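PDB 3K01: Acarbose/maltose binding protein GacH from Streptomyces glaucescens, which binds acarbose and an acarbose homolog as the solute receptor of an ABC transporter, and probably maltose. Local coordinates for residues R89-S100 against Y129-V139; Y197-E206 against A363-E371. One frame throughout, in Å; residues are numbered along the deposited sequence.

Interaction 1: residues R89-S100 against Y129-V139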
# COMPACT_ATOMS: atom_id res chain seq x y z
N ARG A 89 -8.37 -1.81 -13.31
CA ARG A 89 -7.28 -1.44 -12.37
C ARG A 89 -7.64 -2.02 -10.99
O ARG A 89 -8.73 -1.75 -10.47
CB ARG A 89 -7.08 0.06 -12.31
CG ARG A 89 -5.72 0.41 -11.78
CD ARG A 89 -5.64 1.83 -11.34
NE ARG A 89 -4.28 2.32 -11.14
CZ ARG A 89 -4.00 3.39 -10.40
NH1 ARG A 89 -4.97 4.05 -9.78
NH2 ARG A 89 -2.75 3.81 -10.30
N THR A 90 -6.72 -2.80 -10.42
CA THR A 90 -7.03 -3.64 -9.25
C THR A 90 -6.09 -3.34 -8.11
O THR A 90 -4.88 -3.46 -8.25
CB THR A 90 -6.93 -5.17 -9.55
OG1 THR A 90 -5.67 -5.47 -10.19
CG2 THR A 90 -8.08 -5.65 -10.43
N GLU A 91 -6.62 -2.92 -6.96
CA GLU A 91 -5.74 -2.66 -5.83
C GLU A 91 -5.09 -3.99 -5.45
O GLU A 91 -5.63 -5.05 -5.77
CB GLU A 91 -6.56 -2.08 -4.69
CG GLU A 91 -5.76 -1.30 -3.67
CD GLU A 91 -5.46 -2.09 -2.41
OE1 GLU A 91 -6.05 -3.19 -2.19
OE2 GLU A 91 -4.65 -1.60 -1.60
N VAL A 92 -3.93 -3.97 -4.80
CA VAL A 92 -3.24 -5.23 -4.53
C VAL A 92 -4.13 -6.28 -3.85
O VAL A 92 -4.06 -7.47 -4.20
CB VAL A 92 -1.92 -5.05 -3.76
CG1 VAL A 92 -0.86 -4.35 -4.63
CG2 VAL A 92 -2.10 -4.33 -2.41
N ALA A 93 -4.95 -5.89 -2.88
CA ALA A 93 -5.83 -6.84 -2.17
C ALA A 93 -7.00 -7.27 -3.05
O ALA A 93 -7.62 -8.32 -2.83
CB ALA A 93 -6.37 -6.24 -0.87
N TRP A 94 -7.34 -6.47 -4.06
CA TRP A 94 -8.51 -6.77 -4.89
C TRP A 94 -8.23 -7.92 -5.84
O TRP A 94 -9.18 -8.51 -6.35
CB TRP A 94 -8.98 -5.57 -5.69
CG TRP A 94 -9.48 -4.40 -4.91
CD1 TRP A 94 -9.51 -4.25 -3.55
CD2 TRP A 94 -9.94 -3.17 -5.48
NE1 TRP A 94 -10.00 -2.99 -3.25
CE2 TRP A 94 -10.27 -2.32 -4.41
CE3 TRP A 94 -10.12 -2.72 -6.80
CZ2 TRP A 94 -10.75 -1.01 -4.62
CZ3 TRP A 94 -10.60 -1.43 -7.01
CH2 TRP A 94 -10.92 -0.60 -5.92
N VAL A 95 -6.96 -8.23 -6.13
CA VAL A 95 -6.68 -9.36 -7.02
C VAL A 95 -7.28 -10.63 -6.45
O VAL A 95 -8.05 -11.30 -7.15
CB VAL A 95 -5.18 -9.51 -7.27
CG1 VAL A 95 -4.91 -10.74 -8.16
CG2 VAL A 95 -4.63 -8.26 -7.92
N ALA A 96 -6.96 -10.97 -5.21
CA ALA A 96 -7.51 -12.18 -4.61
C ALA A 96 -9.01 -12.04 -4.37
O ALA A 96 -9.75 -13.02 -4.52
CB ALA A 96 -6.81 -12.50 -3.33
N ASP A 97 -9.48 -10.84 -4.04
CA ASP A 97 -10.91 -10.58 -3.84
C ASP A 97 -11.64 -10.98 -5.13
O ASP A 97 -12.52 -11.86 -5.14
CB ASP A 97 -11.09 -9.09 -3.49
CG ASP A 97 -12.50 -8.71 -3.11
OD1 ASP A 97 -13.35 -9.61 -2.96
OD2 ASP A 97 -12.70 -7.49 -2.96
N PHE A 98 -11.28 -10.37 -6.25
CA PHE A 98 -12.00 -10.63 -7.52
C PHE A 98 -11.72 -12.04 -8.02
O PHE A 98 -12.63 -12.68 -8.56
CB PHE A 98 -11.55 -9.63 -8.58
CG PHE A 98 -11.89 -8.18 -8.31
CD1 PHE A 98 -12.94 -7.78 -7.48
CD2 PHE A 98 -11.16 -7.21 -8.95
CE1 PHE A 98 -13.20 -6.41 -7.28
CE2 PHE A 98 -11.41 -5.85 -8.77
CZ PHE A 98 -12.43 -5.45 -7.93
N ALA A 99 -10.50 -12.54 -7.89
CA ALA A 99 -10.21 -13.88 -8.43
C ALA A 99 -10.96 -14.95 -7.64
O ALA A 99 -11.39 -15.97 -8.23
CB ALA A 99 -8.72 -14.16 -8.42
N SER A 100 -11.10 -14.75 -6.34
CA SER A 100 -11.76 -15.73 -5.48
C SER A 100 -13.21 -15.92 -5.82
O SER A 100 -13.79 -16.94 -5.40
CB SER A 100 -11.64 -15.34 -4.01
OG SER A 100 -12.49 -14.24 -3.73
N TYR A 129 -2.84 -15.72 -7.00
CA TYR A 129 -3.89 -16.21 -6.11
C TYR A 129 -3.95 -17.71 -6.32
O TYR A 129 -4.19 -18.16 -7.43
CB TYR A 129 -5.24 -15.56 -6.42
CG TYR A 129 -6.38 -16.13 -5.58
CD1 TYR A 129 -6.44 -15.93 -4.21
CD2 TYR A 129 -7.39 -16.88 -6.18
CE1 TYR A 129 -7.48 -16.46 -3.46
CE2 TYR A 129 -8.43 -17.40 -5.44
CZ TYR A 129 -8.46 -17.19 -4.08
OH TYR A 129 -9.50 -17.69 -3.31
N GLU A 130 -3.67 -18.44 -5.23
CA GLU A 130 -3.72 -19.91 -5.20
C GLU A 130 -2.99 -20.51 -6.40
O GLU A 130 -3.53 -21.36 -7.12
CB GLU A 130 -5.17 -20.36 -5.11
CG GLU A 130 -5.79 -19.88 -3.81
CD GLU A 130 -7.15 -20.47 -3.51
OE1 GLU A 130 -7.86 -20.91 -4.43
OE2 GLU A 130 -7.52 -20.44 -2.31
N GLY A 131 -1.77 -20.05 -6.60
CA GLY A 131 -0.88 -20.66 -7.57
C GLY A 131 -1.10 -20.25 -9.01
O GLY A 131 -0.46 -20.83 -9.90
N LYS A 132 -1.98 -19.27 -9.28
CA LYS A 132 -2.16 -18.74 -10.64
C LYS A 132 -2.01 -17.23 -10.64
O LYS A 132 -2.19 -16.58 -9.61
CB LYS A 132 -3.51 -19.13 -11.23
CG LYS A 132 -3.66 -20.64 -11.49
CD LYS A 132 -5.01 -20.98 -12.06
CE LYS A 132 -5.13 -22.46 -12.39
NZ LYS A 132 -6.56 -22.79 -12.66
N THR A 133 -1.67 -16.67 -11.79
CA THR A 133 -1.46 -15.22 -11.92
C THR A 133 -2.71 -14.59 -12.51
O THR A 133 -3.23 -15.05 -13.55
CB THR A 133 -0.29 -14.97 -12.88
OG1 THR A 133 0.85 -15.68 -12.40
CG2 THR A 133 0.04 -13.49 -12.96
N TYR A 134 -3.23 -13.54 -11.85
CA TYR A 134 -4.44 -12.87 -12.28
C TYR A 134 -4.26 -11.38 -12.51
O TYR A 134 -5.24 -10.64 -12.64
CB TYR A 134 -5.57 -13.09 -11.26
CG TYR A 134 -6.02 -14.52 -11.17
CD1 TYR A 134 -6.97 -15.01 -12.07
CD2 TYR A 134 -5.53 -15.38 -10.19
CE1 TYR A 134 -7.41 -16.34 -11.99
CE2 TYR A 134 -5.95 -16.69 -10.12
CZ TYR A 134 -6.89 -17.15 -11.00
OH TYR A 134 -7.32 -18.47 -10.93
N ALA A 135 -3.02 -10.92 -12.55
CA ALA A 135 -2.78 -9.49 -12.77
C ALA A 135 -1.36 -9.29 -13.22
O ALA A 135 -0.55 -10.21 -13.16
CB ALA A 135 -3.06 -8.66 -11.48
N VAL A 136 -1.07 -8.06 -13.64
CA VAL A 136 0.30 -7.58 -13.82
C VAL A 136 0.48 -6.33 -12.94
O VAL A 136 -0.45 -5.55 -12.76
CB VAL A 136 0.65 -7.25 -15.30
CG1 VAL A 136 0.64 -8.55 -16.12
CG2 VAL A 136 -0.32 -6.23 -15.90
N PRO A 137 1.69 -6.12 -12.40
CA PRO A 137 1.88 -4.98 -11.49
C PRO A 137 1.94 -3.65 -12.20
O PRO A 137 2.40 -3.55 -13.34
CB PRO A 137 3.25 -5.27 -10.84
CG PRO A 137 3.49 -6.75 -11.09
CD PRO A 137 2.91 -6.94 -12.48
N GLN A 138 1.50 -2.61 -11.50
CA GLN A 138 1.49 -1.26 -12.06
C GLN A 138 2.26 -0.28 -11.16
O GLN A 138 3.32 0.23 -11.57
CB GLN A 138 0.08 -0.78 -12.32
CG GLN A 138 0.03 0.52 -13.08
CD GLN A 138 -1.32 1.15 -13.03
OE1 GLN A 138 -1.89 1.29 -11.94
NE2 GLN A 138 -1.89 1.51 -14.20
N VAL A 139 1.77 -0.03 -9.94
CA VAL A 139 2.48 0.87 -9.02
C VAL A 139 2.47 0.26 -7.62
O VAL A 139 1.61 -0.57 -7.28
CB VAL A 139 1.86 2.29 -8.97
CG1 VAL A 139 2.00 3.02 -10.32
CG2 VAL A 139 0.44 2.24 -8.56
O HOH W 1 -11.99 -18.94 -4.52

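Interaction 2: residues Y197-E206 against A363-E371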
# COMPACT_ATOMS: atom_id res chain seq x y z
N TYR A 197 5.01 -6.25 12.01
CA TYR A 197 6.17 -6.72 11.24
C TYR A 197 7.45 -6.47 12.03
O TYR A 197 8.40 -7.27 11.98
CB TYR A 197 6.20 -6.01 9.88
CG TYR A 197 4.96 -6.21 9.03
CD1 TYR A 197 4.21 -7.40 9.08
CD2 TYR A 197 4.52 -5.20 8.20
CE1 TYR A 197 3.10 -7.56 8.27
CE2 TYR A 197 3.43 -5.36 7.40
CZ TYR A 197 2.69 -6.53 7.45
OH TYR A 197 1.58 -6.68 6.63
N GLY A 198 7.49 -5.36 12.78
CA GLY A 198 8.67 -5.05 13.58
C GLY A 198 8.94 -6.09 14.67
O GLY A 198 10.07 -6.24 15.14
N GLU A 199 7.88 -6.79 15.09
CA GLU A 199 8.04 -7.86 16.07
C GLU A 199 8.24 -9.21 15.41
O GLU A 199 8.26 -10.26 16.08
CB GLU A 199 6.83 -7.90 17.00
CG GLU A 199 6.71 -6.66 17.88
CD GLU A 199 8.02 -6.34 18.57
OE1 GLU A 199 8.51 -7.25 19.30
OE2 GLU A 199 8.58 -5.24 18.39
N GLY A 200 8.41 -9.21 14.09
CA GLY A 200 8.61 -10.44 13.34
C GLY A 200 7.33 -11.20 13.14
O GLY A 200 7.35 -12.40 12.84
N GLY A 201 6.20 -10.52 13.28
CA GLY A 201 4.89 -11.17 13.20
C GLY A 201 4.20 -11.00 11.86
O GLY A 201 4.72 -10.32 10.95
N ASP A 202 3.06 -11.66 11.70
CA ASP A 202 2.25 -11.55 10.50
C ASP A 202 0.85 -12.03 10.81
O ASP A 202 0.60 -12.61 11.88
CB ASP A 202 2.84 -12.36 9.34
CG ASP A 202 2.60 -11.71 7.98
OD1 ASP A 202 1.61 -10.97 7.80
OD2 ASP A 202 3.40 -12.01 7.07
N LEU A 203 -0.07 -11.82 9.88
CA LEU A 203 -1.48 -12.05 10.11
C LEU A 203 -1.82 -13.54 10.05
O LEU A 203 -2.39 -14.10 11.00
CB LEU A 203 -2.31 -11.25 9.09
CG LEU A 203 -2.04 -9.74 9.12
CD1 LEU A 203 -2.89 -9.04 8.04
CD2 LEU A 203 -2.31 -9.14 10.49
N VAL A 204 -1.45 -14.18 8.95
CA VAL A 204 -1.70 -15.60 8.75
C VAL A 204 -0.55 -16.23 8.00
O VAL A 204 0.24 -15.55 7.32
CB VAL A 204 -3.01 -15.88 7.96
CG1 VAL A 204 -4.20 -15.34 8.67
CG2 VAL A 204 -2.92 -15.33 6.52
N ASP A 205 -0.46 -17.55 8.13
CA ASP A 205 0.41 -18.37 7.31
C ASP A 205 -0.51 -19.07 6.29
O ASP A 205 -1.16 -20.06 6.62
CB ASP A 205 1.16 -19.36 8.21
CG ASP A 205 2.16 -20.22 7.45
OD1 ASP A 205 2.11 -20.28 6.21
OD2 ASP A 205 2.99 -20.85 8.14
N GLU A 206 -0.59 -18.53 5.08
CA GLU A 206 -1.45 -19.11 4.03
C GLU A 206 -1.04 -20.55 3.76
O GLU A 206 -1.89 -21.45 3.74
CB GLU A 206 -1.32 -18.34 2.71
CG GLU A 206 -1.39 -16.84 2.79
CD GLU A 206 -1.27 -16.22 1.42
OE1 GLU A 206 -0.47 -15.26 1.26
OE2 GLU A 206 -1.96 -16.71 0.49
N ALA A 363 8.81 -3.21 2.24
CA ALA A 363 7.42 -3.64 2.14
C ALA A 363 7.27 -5.13 2.43
O ALA A 363 8.10 -5.94 2.02
CB ALA A 363 6.88 -3.30 0.77
N VAL A 364 6.17 -5.45 3.11
CA VAL A 364 5.85 -6.84 3.45
C VAL A 364 4.56 -7.17 2.73
O VAL A 364 3.61 -6.40 2.75
CB VAL A 364 5.66 -6.99 5.00
CG1 VAL A 364 5.17 -8.41 5.36
CG2 VAL A 364 6.95 -6.67 5.73
N GLU A 365 4.52 -8.35 2.11
CA GLU A 365 3.35 -8.77 1.38
C GLU A 365 2.13 -8.89 2.28
O GLU A 365 2.25 -9.27 3.45
CB GLU A 365 3.60 -10.14 0.76
CG GLU A 365 4.65 -10.16 -0.35
CD GLU A 365 4.92 -11.56 -0.88
OE1 GLU A 365 3.99 -12.38 -0.88
OE2 GLU A 365 6.07 -11.82 -1.31
N ARG A 366 0.97 -8.59 1.73
CA ARG A 366 -0.30 -8.94 2.36
C ARG A 366 -0.48 -10.46 2.26
O ARG A 366 0.17 -11.11 1.44
CB ARG A 366 -1.47 -8.35 1.57
CG ARG A 366 -1.41 -6.88 1.31
CD ARG A 366 -1.90 -6.03 2.46
NE ARG A 366 -1.97 -4.66 1.97
CZ ARG A 366 -3.06 -3.99 1.60
NH1 ARG A 366 -4.30 -4.46 1.78
NH2 ARG A 366 -2.90 -2.75 1.16
N PRO A 367 -1.41 -11.02 3.06
CA PRO A 367 -1.86 -12.37 2.74
C PRO A 367 -2.75 -12.27 1.49
O PRO A 367 -3.74 -11.53 1.48
CB PRO A 367 -2.67 -12.80 3.98
CG PRO A 367 -3.06 -11.54 4.63
CD PRO A 367 -2.09 -10.45 4.24
N TRP A 368 -2.41 -13.04 0.47
CA TRP A 368 -3.07 -12.91 -0.82
C TRP A 368 -4.28 -13.83 -0.89
O TRP A 368 -4.34 -14.76 -1.70
CB TRP A 368 -2.08 -13.16 -1.96
CG TRP A 368 -0.86 -12.30 -1.87
CD1 TRP A 368 0.42 -12.74 -1.74
CD2 TRP A 368 -0.81 -10.86 -1.87
NE1 TRP A 368 1.28 -11.66 -1.67
CE2 TRP A 368 0.56 -10.51 -1.76
CE3 TRP A 368 -1.76 -9.85 -1.98
CZ2 TRP A 368 0.99 -9.19 -1.72
CZ3 TRP A 368 -1.33 -8.54 -1.95
CH2 TRP A 368 0.05 -8.22 -1.83
N ILE A 369 -5.24 -13.54 -0.03
CA ILE A 369 -6.41 -14.42 0.16
C ILE A 369 -7.69 -13.61 -0.03
O ILE A 369 -7.68 -12.37 0.05
CB ILE A 369 -6.39 -15.13 1.54
CG1 ILE A 369 -6.49 -14.11 2.69
CG2 ILE A 369 -5.13 -15.98 1.69
CD1 ILE A 369 -6.62 -14.79 4.07
N ALA A 370 -8.79 -14.31 -0.28
CA ALA A 370 -10.08 -13.70 -0.54
C ALA A 370 -10.46 -12.72 0.58
O ALA A 370 -11.00 -11.64 0.34
CB ALA A 370 -11.14 -14.79 -0.67
N GLU A 371 -10.16 -13.11 1.81
CA GLU A 371 -10.55 -12.36 3.00
C GLU A 371 -9.52 -11.35 3.46
O GLU A 371 -9.63 -10.84 4.57
CB GLU A 371 -10.82 -13.33 4.15
CG GLU A 371 -11.86 -14.38 3.85
CD GLU A 371 -11.29 -15.66 3.25
OE1 GLU A 371 -10.11 -15.69 2.77
OE2 GLU A 371 -12.05 -16.66 3.28
O HOH W 2 1.27 -5.78 3.88
O HOH W 3 0.91 -9.10 5.94
O HOH W 4 3.32 -11.61 4.43
O HOH W 5 -3.24 -17.07 -2.65
O HOH W 6 1.76 -13.34 1.36

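Interaction 1: residues R89-S100 against Y129-V139
Arg89 and Gln138 each send CG anti to the backbone N (chi1 -159° and -172°) and continue extended, which carries a guanidinium and an amide from two strands that both pair with strand 293-302 to one meeting point at about a right angle. Arg89 NE gives a nearly straight hydrogen bond to Gln138 OE1 (2.7 Å), taken on a lone pair in the carbonyl plane and in the guanidinium plane; NH2 adds a weak second bond to the same oxygen. Arg89 NH1 turns instead to Thr35, and Trp298 makes a cation-pi contact with the group. The helix that follows packs by small side chains. Val95 CG2 meets Ala135 CB at 3.9 Å and its CG1 meets Tyr134 CB. Ala99 CB sits over the centre of the Tyr134 ring, a CH-pi contact 3.9 Å from the centroid, and also touches Tyr129 CD2, while Ala96 CB lies 3.6 Å from Tyr129 CD1. At the outer end a water links Tyr129 OH to Ser100 O. In strand 132-148, Gln138 and Val139 form a classic beta bulge opposite Trp298, and a type I' turn from Tyr129 to Lys132 joins 128-129 to 132-148 as a beta hairpin.

Interaction 2: residues Y197-E206 against A363-E371
Glu206, Pro367 and Val364 carry most of this contact, with the Tyr197 ring close behind. Val364 presses on one face of Tyr197 from the opposite direction: its CG1, anti to the backbone N (chi1 174°), stands 3.8 Å from the ring centroid in a CH-pi contact, and its CB reaches Tyr197 CE2 at 3.7 Å. Pro367 fills the middle of the interface, where its CB meets Val204 CG2 at 3.6 Å at about a right angle and its CD touches Leu203 CD1. Glu206 reaches across from the far end. Its chain, extended beyond CG, brings OE1 to Trp368 N at 3.1 Å, a nearly straight hydrogen bond in which the N-H comes from well above the carboxylate plane. OE2 of the same carboxylate lies 3.5 Å from Ile369 CG2, so one oxygen takes a backbone N-H while the other rests against a methyl. Trp368 is centred in an inverse gamma turn, and its indole NE1 is bonded to Glu365 OE1, which ties the ring back to its own segment. Between the apolar patches runs water. A water whose oxygen lies 2.6 Å from Tyr197 OH accepts from that hydroxyl and donates to Asp202 OD1 and Glu365 O; a second spans Asp202 OD2 and Glu365 O; a third donates to both Tyr197 OH and Val364 O. Asp202 OD1 also takes Leu203 N. The two segments thus share a single direct hydrogen bond, with apolar contacts and bridging waters making up the rest. The carboxylates of Asp202 and Glu206 accept hydrogen bonds from backbone N-H groups and water, which would be expected to favour the charged form of Asp202; for Glu206 the neighbouring Glu365 carboxylate probably offsets part of the effect.

Overall arrangement
Interaction 1 closes before interaction 2 opens along the chain, and their centres lie about 16 Å apart. Both reach the same large mixed sheet: strands 87-91, 132-148 and 363-364 all pair with strand 293-302. Helix 92-100, part of interaction 1, also borders segment 363-371 of interaction 2. Its Ser100 OG touches Ala370 CB (3.4 Å), Ala96 CB meets Ile369 O, and Tyr129 CD1 lies close to Trp368 O, while Glu91, modelled in two conformers, makes at most a long, weak and doubtful ion pair with Arg366. Segment 363-371 therefore runs from the shared sheet past helix 92-100 and also touches 197-206, connecting distant parts of the sequence in a fold of the bacterial solute-binding protein 1 family.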